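Local coordinates for quinonprotein alcohol dehydrogenase-like protein (Bacteroides thetaiotaomicron VPI-5482, PDB 4R5O) that is of unknown function but binds calcium and joins an immunoglobulin-like beta-sandwich domain to a seven-bladed beta-propeller of the YVTN-repeat type, at residues A[44-49]-A[80-84]; A[237-243]-A[274-280]. All blocks are in the same frame, centred on the assembly; numbering follows the deposited sequence.

Contact 1: residues A[44-49]-A[80-84]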
loop_
_atom_site.group_PDB
_atom_site.type_symbol
_atom_site.label_atom_id
_atom_site.label_comp_id
_atom_site.label_asym_id
_atom_site.label_seq_id
_atom_site.Cartn_x
_atom_site.Cartn_y
_atom_site.Cartn_z
ATOM N N ASN A 44 37.877 27.804 16.374
ATOM C CA ASN A 44 37.884 27.930 17.838
ATOM C C ASN A 44 37.006 26.787 18.453
ATOM O O ASN A 44 35.843 27.012 18.829
ATOM C CB ASN A 44 37.382 29.335 18.238
ATOM C CG ASN A 44 36.013 29.718 17.681
ATOM O OD1 ASN A 44 35.511 29.126 16.708
ATOM N ND2 ASN A 44 35.386 30.733 18.274
ATOM N N PRO A 45 37.533 25.540 18.528
ATOM C CA PRO A 45 36.679 24.414 18.967
ATOM C C PRO A 45 36.498 24.271 20.483
ATOM O O PRO A 45 35.603 23.541 20.911
ATOM C CB PRO A 45 37.433 23.183 18.450
ATOM C CG PRO A 45 38.849 23.602 18.374
ATOM C CD PRO A 45 38.859 25.069 18.065
ATOM N N GLU A 46 37.350 24.919 21.277
ATOM C CA GLU A 46 37.381 24.818 22.739
ATOM C C GLU A 46 36.039 25.231 23.372
ATOM O O GLU A 46 35.546 26.344 23.155
ATOM C CB GLU A 46 38.526 25.658 23.350
ATOM C CG GLU A 46 38.716 27.069 22.796
ATOM C CD GLU A 46 39.398 27.223 21.445
ATOM O OE1 GLU A 46 40.008 26.241 20.960
ATOM O OE2 GLU A 46 39.375 28.353 20.902
ATOM N N GLY A 47 35.472 24.294 24.136
ATOM C CA GLY A 47 34.228 24.477 24.881
ATOM C C GLY A 47 32.947 24.452 24.076
ATOM O O GLY A 47 31.885 24.815 24.595
ATOM N N ALA A 48 33.033 24.016 22.807
ATOM C CA ALA A 48 31.875 23.934 21.920
ATOM C C ALA A 48 31.113 22.637 22.116
ATOM O O ALA A 48 31.710 21.583 22.341
ATOM C CB ALA A 48 32.306 24.056 20.473
ATOM N N THR A 49 29.792 22.730 22.040
ATOM C CA THR A 49 28.867 21.608 22.141
ATOM C C THR A 49 28.015 21.630 20.868
ATOM O O THR A 49 27.781 22.699 20.293
ATOM C CB THR A 49 28.046 21.643 23.442
ATOM O OG1 THR A 49 27.238 22.818 23.484
ATOM C CG2 THR A 49 28.911 21.530 24.692
ATOM N N ILE A 80 23.372 22.727 15.268
ATOM C CA ILE A 80 23.488 23.848 16.182
ATOM C C ILE A 80 24.770 23.649 16.967
ATOM O O ILE A 80 24.917 22.637 17.649
ATOM C CB ILE A 80 22.232 23.991 17.084
ATOM C CG1 ILE A 80 20.919 23.901 16.260
ATOM C CG2 ILE A 80 22.306 25.279 17.894
ATOM C CD1 ILE A 80 19.689 23.769 17.044
ATOM N N ILE A 81 25.728 24.572 16.815
ATOM C CA ILE A 81 27.002 24.540 17.549
ATOM C C ILE A 81 26.983 25.729 18.493
ATOM O O ILE A 81 26.794 26.863 18.047
ATOM C CB ILE A 81 28.248 24.507 16.629
ATOM C CG1 ILE A 81 28.044 23.515 15.462
ATOM C CG2 ILE A 81 29.519 24.219 17.462
ATOM C CD1 ILE A 81 29.051 23.545 14.419
ATOM N N LYS A 82 27.131 25.448 19.796
ATOM C CA LYS A 82 27.025 26.390 20.913
ATOM C C LYS A 82 28.309 26.451 21.755
ATOM O O LYS A 82 28.933 25.420 21.978
ATOM C CB LYS A 82 25.850 25.868 21.771
ATOM C CG LYS A 82 25.437 26.633 23.016
ATOM C CD LYS A 82 24.216 25.928 23.629
ATOM C CE LYS A 82 23.719 26.538 24.918
ATOM N NZ LYS A 82 22.525 25.813 25.435
ATOM N N ASN A 83 28.689 27.649 22.236
ATOM C CA ASN A 83 29.800 27.853 23.192
ATOM C C ASN A 83 29.398 29.002 24.129
ATOM O O ASN A 83 28.341 29.598 23.930
ATOM C CB ASN A 83 31.177 28.091 22.520
ATOM C CG ASN A 83 31.385 29.392 21.779
ATOM O OD1 ASN A 83 30.538 30.292 21.747
ATOM N ND2 ASN A 83 32.551 29.522 21.164
ATOM N N LYS A 84 30.234 29.324 25.123
ATOM C CA LYS A 84 29.987 30.340 26.152
ATOM C C LYS A 84 29.521 31.689 25.544
ATOM O O LYS A 84 28.650 32.345 26.123
ATOM C CB LYS A 84 31.276 30.552 26.976
ATOM C CG LYS A 84 31.096 31.369 28.254
ATOM C CD LYS A 84 32.403 31.537 29.021
ATOM C CE LYS A 84 32.219 32.410 30.244
ATOM N NZ LYS A 84 33.464 32.526 31.050
HETATM O O HOH W 1 29.187 24.852 25.184
#

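Contact 2: residues A[237-243]-A[274-280]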
loop_
_atom_site.group_PDB
_atom_site.type_symbol
_atom_site.label_atom_id
_atom_site.label_comp_id
_atom_site.label_asym_id
_atom_site.label_seq_id
_atom_site.Cartn_x
_atom_site.Cartn_y
_atom_site.Cartn_z
ATOM N N LEU A 237 -19.640 -2.258 -9.838
ATOM C CA LEU A 237 -20.010 -3.630 -9.447
ATOM C C LEU A 237 -19.579 -3.850 -8.022
ATOM O O LEU A 237 -18.463 -3.478 -7.704
ATOM C CB LEU A 237 -19.367 -4.658 -10.390
ATOM C CG LEU A 237 -19.875 -4.627 -11.811
ATOM C CD1 LEU A 237 -18.936 -5.353 -12.758
ATOM C CD2 LEU A 237 -21.263 -5.216 -11.882
ATOM N N SER A 238 -20.437 -4.395 -7.144
ATOM C CA SER A 238 -20.016 -4.586 -5.757
ATOM C C SER A 238 -20.282 -6.023 -5.218
ATOM O O SER A 238 -21.241 -6.702 -5.600
ATOM C CB SER A 238 -20.715 -3.590 -4.841
ATOM O OG SER A 238 -22.102 -3.860 -4.747
ATOM N N ASN A 239 -19.367 -6.449 -4.333
ATOM C CA ASN A 239 -19.384 -7.614 -3.466
ATOM C C ASN A 239 -19.599 -7.086 -2.069
ATOM O O ASN A 239 -18.714 -6.398 -1.556
ATOM C CB ASN A 239 -18.101 -8.437 -3.609
ATOM C CG ASN A 239 -17.872 -9.426 -2.495
ATOM O OD1 ASN A 239 -16.821 -9.422 -1.878
ATOM N ND2 ASN A 239 -18.883 -10.200 -2.123
ATOM N N ASP A 240 -20.792 -7.308 -1.491
ATOM C CA ASP A 240 -21.161 -6.739 -0.209
ATOM C C ASP A 240 -21.407 -7.816 0.846
ATOM O O ASP A 240 -22.077 -7.540 1.841
ATOM C CB ASP A 240 -22.424 -5.866 -0.379
ATOM C CG ASP A 240 -23.645 -6.504 -1.044
ATOM O OD1 ASP A 240 -23.799 -7.741 -0.954
ATOM O OD2 ASP A 240 -24.479 -5.753 -1.594
ATOM N N THR A 241 -20.819 -9.011 0.669
ATOM C CA THR A 241 -21.021 -10.093 1.617
ATOM C C THR A 241 -19.703 -10.819 1.952
ATOM O O THR A 241 -18.814 -10.916 1.104
ATOM C CB THR A 241 -22.033 -11.069 1.054
ATOM O OG1 THR A 241 -22.358 -11.993 2.071
ATOM C CG2 THR A 241 -21.550 -11.789 -0.204
ATOM N N TYR A 242 -19.601 -11.332 3.192
ATOM C CA TYR A 242 -18.446 -12.102 3.647
ATOM C C TYR A 242 -18.891 -13.463 4.192
ATOM O O TYR A 242 -18.039 -14.237 4.636
ATOM C CB TYR A 242 -17.639 -11.337 4.729
ATOM C CG TYR A 242 -18.385 -11.077 6.021
ATOM C CD1 TYR A 242 -18.378 -12.010 7.058
ATOM C CD2 TYR A 242 -19.085 -9.892 6.218
ATOM C CE1 TYR A 242 -19.091 -11.790 8.237
ATOM C CE2 TYR A 242 -19.783 -9.652 7.401
ATOM C CZ TYR A 242 -19.786 -10.602 8.408
ATOM O OH TYR A 242 -20.481 -10.341 9.564
ATOM N N LYS A 243 -20.224 -13.727 4.200
ATOM C CA LYS A 243 -20.862 -14.878 4.838
ATOM C C LYS A 243 -22.281 -15.138 4.285
ATOM O O LYS A 243 -22.543 -16.213 3.758
ATOM C CB LYS A 243 -20.932 -14.564 6.352
ATOM C CG LYS A 243 -21.667 -15.547 7.262
ATOM C CD LYS A 243 -21.836 -14.961 8.691
ATOM C CE LYS A 243 -22.742 -13.745 8.769
ATOM N NZ LYS A 243 -22.742 -13.139 10.125
ATOM N N GLN A 274 -23.313 -14.765 -4.111
ATOM C CA GLN A 274 -22.063 -14.735 -3.369
ATOM C C GLN A 274 -22.355 -14.967 -1.889
ATOM O O GLN A 274 -23.328 -14.433 -1.342
ATOM C CB GLN A 274 -21.320 -13.419 -3.605
ATOM C CG GLN A 274 -20.859 -13.260 -5.061
ATOM C CD GLN A 274 -20.134 -11.975 -5.332
ATOM O OE1 GLN A 274 -20.400 -10.928 -4.713
ATOM N NE2 GLN A 274 -19.282 -12.005 -6.349
ATOM N N LYS A 275 -21.558 -15.843 -1.269
ATOM C CA LYS A 275 -21.691 -16.201 0.144
ATOM C C LYS A 275 -20.363 -15.953 0.867
ATOM O O LYS A 275 -20.135 -16.491 1.948
ATOM C CB LYS A 275 -22.139 -17.666 0.298
ATOM C CG LYS A 275 -23.496 -18.001 -0.318
ATOM C CD LYS A 275 -23.856 -19.456 -0.079
ATOM C CE LYS A 275 -25.203 -19.811 -0.653
ATOM N NZ LYS A 275 -25.534 -21.241 -0.420
ATOM N N GLN A 276 -19.483 -15.132 0.263
ATOM C CA GLN A 276 -18.155 -14.788 0.783
ATOM C C GLN A 276 -17.558 -13.570 0.068
ATOM O O GLN A 276 -18.075 -13.134 -0.965
ATOM C CB GLN A 276 -17.174 -15.983 0.619
ATOM C CG GLN A 276 -16.824 -16.284 -0.856
ATOM C CD GLN A 276 -15.657 -17.202 -1.019
ATOM O OE1 GLN A 276 -15.672 -18.354 -0.569
ATOM N NE2 GLN A 276 -14.643 -16.725 -1.724
ATOM N N LYS A 277 -16.403 -13.091 0.565
ATOM C CA LYS A 277 -15.662 -12.020 -0.073
ATOM C C LYS A 277 -14.952 -12.533 -1.275
ATOM O O LYS A 277 -14.179 -13.495 -1.166
ATOM C CB LYS A 277 -14.647 -11.379 0.876
ATOM C CG LYS A 277 -15.209 -10.726 2.089
ATOM C CD LYS A 277 -14.107 -10.031 2.796
ATOM C CE LYS A 277 -14.603 -9.415 4.066
ATOM N NZ LYS A 277 -13.559 -8.570 4.689
ATOM N N ILE A 278 -15.208 -11.907 -2.421
ATOM C CA ILE A 278 -14.522 -12.208 -3.679
ATOM C C ILE A 278 -14.485 -10.901 -4.487
ATOM O O ILE A 278 -15.406 -10.085 -4.427
ATOM C CB ILE A 278 -15.103 -13.411 -4.483
ATOM C CG1 ILE A 278 -14.197 -13.832 -5.682
ATOM C CG2 ILE A 278 -16.517 -13.182 -4.897
ATOM C CD1 ILE A 278 -12.711 -14.221 -5.373
ATOM N N ASN A 279 -13.369 -10.690 -5.182
ATOM C CA ASN A 279 -13.147 -9.492 -5.962
ATOM C C ASN A 279 -13.614 -9.668 -7.414
ATOM O O ASN A 279 -14.112 -10.717 -7.801
ATOM C CB ASN A 279 -11.647 -9.124 -5.917
ATOM C CG ASN A 279 -10.704 -10.110 -6.515
ATOM O OD1 ASN A 279 -10.908 -11.329 -6.472
ATOM N ND2 ASN A 279 -9.617 -9.589 -7.059
ATOM N N PHE A 280 -13.494 -8.580 -8.178
ATOM C CA PHE A 280 -13.767 -8.457 -9.609
ATOM C C PHE A 280 -12.479 -8.159 -10.322
ATOM O O PHE A 280 -11.752 -7.251 -9.894
ATOM C CB PHE A 280 -14.809 -7.364 -9.894
ATOM C CG PHE A 280 -16.116 -7.532 -9.175
ATOM C CD1 PHE A 280 -16.271 -7.086 -7.876
ATOM C CD2 PHE A 280 -17.208 -8.104 -9.811
ATOM C CE1 PHE A 280 -17.475 -7.274 -7.196
ATOM C CE2 PHE A 280 -18.416 -8.277 -9.139
ATOM C CZ PHE A 280 -18.543 -7.854 -7.835
HETATM O O HOH W 2 -22.245 -9.605 -3.276
#

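Contact 1: residues A[44-49]-A[80-84]
Thr49 and Lys82 face each other as an antiparallel hydrogen-bonded pair, their backbones tied by two nearly straight bonds. Thr49 N donates a hydrogen bond to Lys82 O at 2.8 Å, and Lys82 N donates to Thr49 O at 2.9 Å with an angle of 174° at the hydrogen. Both carbonyls also receive a CA-H...O contact from the residue next to the donor: Ala48 CA approaches Lys82 O and Ile81 CA approaches Thr49 O. The two side chains of the pair stand side by side on the same face of the sheet, where Thr49 OG1 lies 3.8 Å from Lys82 CB. With CG anti to the backbone N (chi1 -179°) and every later torsion extended, the lysine carries its amine away from the threonine. Ala48 CB meets Ile81 CG2 at 4.1 Å, the apolar touch across the contact. A water bridges the backbones, donating to Gly47 O at 2.8 Å and, at longer range, to Lys82 O. Just before Thr49 the chain makes a type II turn from Pro45 to Ala48, closed by Ala48 N bonding to Pro45 O, with Gly47 taking the positive phi of its third position. Asn44 bonds through OD1 to Asn17 N and through ND2 to Tyr15 O, and Asn83 ND2 bonds to His14 O. In the immunoglobulin-like domain the pairing joins the start of strand 49-54 to the later part of strand 74-83, whose other edge is bonded to strand 86-97, with Ile81 packed on Val88 and Met90.

Contact 2: residues A[237-243]-A[274-280]
Asn239 OD1 is held by two donors: it accepts a hydrogen bond from Ile278 N at 3.0 Å, the donor standing above the carbonyl plane, and another from Asn228 ND2. On the other branch, Asn239 ND2 donates to Gln274 OE1 at 3.1 Å and makes weak bonds to Gln276 O and to Thr241 O in its own segment. The two side-chain amide planes are almost perpendicular (89°); ND2 stands above the carbonyl plane of Gln274, and OE1 is tilted from the plane of the Asn239 amide. CG of Asn239 lies anti to the backbone N (chi1 164°), which carries the amide across to the opposing loop. A water lies 2.7 Å from Gln274 OE1 and accepts from Asp240 N. In the beta-propeller, this asparagine ends strand 235-239 and clasps the connection running from strand 272-274 of the same sheet to strand 281-282, the first of the next. Towards the beginning of the strand the contact turns apolar. Leu237 CB sits over one face of the Phe280 ring, 4.1 Å from its centroid, while Asn239 N approaches the ring edge in plane, 3.5 Å from Phe280 CE1. Past the strand end, Thr241 CG2 packs on Gln274 CB at 3.8 Å, and Tyr242 CB rests on the extended aliphatic chain of Lys277, 3.6 Å from its CG. The amine of Lys277 continues to the carbonyls of His324 and Ser326.

Overall arrangement
The two contacts share no strands and lie on opposite sides of the chain's centre, their own centres about 66 Å apart. Contact 1, in the immunoglobulin-like domain, is partly buried, with several residues exposed; contact 2 is buried within the propeller and covers nearly twice the area. Backbone pairing inside a single sheet carries the first, and the asparagines there make their stronger bonds with residues near the N-terminus. In the second, the hydrogen bonds between the segments run through an asparagine side chain, which holds the connection leading from one sheet to the next, and an aromatic ring adds the apolar packing for which contact 1 has just an alanine and an isoleucine.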